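Local coordinates for protein polyhedrin (Uranotaenia sapphirina cypovirus, PDB 4ZQX) that builds the crystalline polyhedra that occlude cypovirus particles and binds ATP in a pocket of its chain, at residues V16-A19 and P20-Y23. Sequence-based numbering, arbitrary orientation.
Sequences VNEA and PRAY
Glu18 and Arg21 meet where the N-terminal helix 4-18 passes into a short 3-10 turn, an example of how a helix may tighten as it runs into a loop. Two i to i+3 backbone bonds define that turn: Arg21 N donates to Glu18 O at 3.0 Å, and Ala22 N reaches Ala19 O at 3.1 Å. Both donors stand above the carbonyl planes they approach.

Pro20, which has no amide hydrogen to give, fits into the turn through its ring. Its CD lies 3.6 Å from Asn17 O and 3.5 Å from Ala19 CB, and the ring is buried with help from Ser134 of a second subunit.

A salt bridge between side chains spans the same interval as the Arg21 N to Glu18 O bond. Glu18 bends at chi2 (-58°), bringing its carboxylate round to Arg21, whose chain, in the conformer described here, one of two modelled, runs extended from CG to NE. The carboxylate and guanidinium planes are nearly parallel, 10° apart, but offset from one another. On the carboxylate's far oxygen, OE2, Arg158 adds a second salt bridge. Since Arg158 is an ATP-binding residue, this glutamate ties the helix end to the nucleotide site, and with Arg21 in this conformer it probably eases the closeness of the two arginines' guanidinium groups. Arg21 NE here meets Glu18 OE1 on its syn side at 2.9 Å, the hydrogen bond being bent to 131°.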
loop_
_atom_site.group_PDB
_atom_site.type_symbol
_atom_site.label_atom_id
_atom_site.label_comp_id
_atom_site.label_asym_id
_atom_site.label_seq_id
_atom_site.Cartn_x
_atom_site.Cartn_y
_atom_site.Cartn_z
ATOM N N VAL A 16 -7.529 -6.619 -30.347
ATOM C CA VAL A 16 -6.554 -6.972 -29.325
ATOM C C VAL A 16 -5.409 -5.971 -29.312
ATOM O O VAL A 16 -4.963 -5.537 -28.249
ATOM C CB VAL A 16 -6.038 -8.383 -29.574
ATOM C CG1 VAL A 16 -4.872 -8.713 -28.662
ATOM C CG2 VAL A 16 -7.196 -9.378 -29.413
ATOM N N ASN A 17 -4.927 -5.605 -30.498
ATOM C CA ASN A 17 -3.813 -4.668 -30.615
ATOM C C ASN A 17 -4.110 -3.296 -30.037
ATOM O O ASN A 17 -3.241 -2.695 -29.416
ATOM C CB ASN A 17 -3.415 -4.505 -32.087
ATOM C CG ASN A 17 -2.767 -5.748 -32.651
ATOM O OD1 ASN A 17 -2.301 -6.614 -31.906
ATOM N ND2 ASN A 17 -2.724 -5.840 -33.972
ATOM N N GLU A 18 -5.334 -2.802 -30.227
ATOM C CA GLU A 18 -5.652 -1.416 -29.845
ATOM C C GLU A 18 -6.302 -1.250 -28.475
ATOM O O GLU A 18 -6.432 -0.128 -27.997
ATOM C CB GLU A 18 -6.558 -0.756 -30.892
ATOM C CG GLU A 18 -6.000 -0.799 -32.307
ATOM C CD GLU A 18 -4.633 -0.141 -32.431
ATOM O OE1 GLU A 18 -4.439 0.959 -31.883
ATOM O OE2 GLU A 18 -3.746 -0.733 -33.080
ATOM N N ALA A 19 -6.691 -2.355 -27.838
ATOM C CA ALA A 19 -7.410 -2.294 -26.562
ATOM C C ALA A 19 -6.734 -1.432 -25.481
ATOM O O ALA A 19 -7.419 -0.738 -24.749
ATOM C CB ALA A 19 -7.666 -3.702 -26.018
ATOM N N PRO A 20 -5.395 -1.483 -25.366
ATOM C CA PRO A 20 -4.742 -0.675 -24.322
ATOM C C PRO A 20 -4.904 0.843 -24.464
ATOM O O PRO A 20 -4.593 1.562 -23.532
ATOM C CB PRO A 20 -3.261 -1.058 -24.449
ATOM C CG PRO A 20 -3.267 -2.415 -25.111
ATOM C CD PRO A 20 -4.434 -2.359 -26.064
ATOM N N ARG A 21 -5.373 1.321 -25.608
ATOM C CA ARG A 21 -5.560 2.755 -25.791
ATOM C C ARG A 21 -6.867 3.251 -25.166
ATOM O O ARG A 21 -7.075 4.457 -25.018
ATOM C CB ARG A 21 -5.497 3.107 -27.279
ATOM C CG ARG A 21 -4.173 2.710 -27.896
ATOM C CD ARG A 21 -4.046 3.053 -29.370
ATOM N NE ARG A 21 -2.863 2.405 -29.928
ATOM C CZ ARG A 21 -1.624 2.881 -29.840
ATOM N NH1 ARG A 21 -1.383 4.036 -29.231
ATOM N NH2 ARG A 21 -0.619 2.198 -30.369
ATOM N N ALA A 22 -7.740 2.327 -24.781
ATOM C CA ALA A 22 -9.033 2.697 -24.200
ATOM C C ALA A 22 -8.947 3.349 -22.813
ATOM O O ALA A 22 -8.048 3.069 -22.016
ATOM C CB ALA A 22 -9.953 1.468 -24.127
ATOM N N TYR A 23 -9.915 4.217 -22.539
ATOM C CA TYR A 23 -10.120 4.730 -21.200
ATOM C C TYR A 23 -10.380 3.555 -20.261
ATOM O O TYR A 23 -11.164 2.672 -20.584
ATOM C CB TYR A 23 -11.292 5.718 -21.176
ATOM C CG TYR A 23 -11.469 6.387 -19.830
ATOM C CD1 TYR A 23 -10.669 7.453 -19.452
ATOM C CD2 TYR A 23 -12.444 5.958 -18.943
ATOM C CE1 TYR A 23 -10.826 8.070 -18.210
ATOM C CE2 TYR A 23 -12.602 6.554 -17.693
ATOM C CZ TYR A 23 -11.790 7.609 -17.335
ATOM O OH TYR A 23 -11.939 8.216 -16.113
#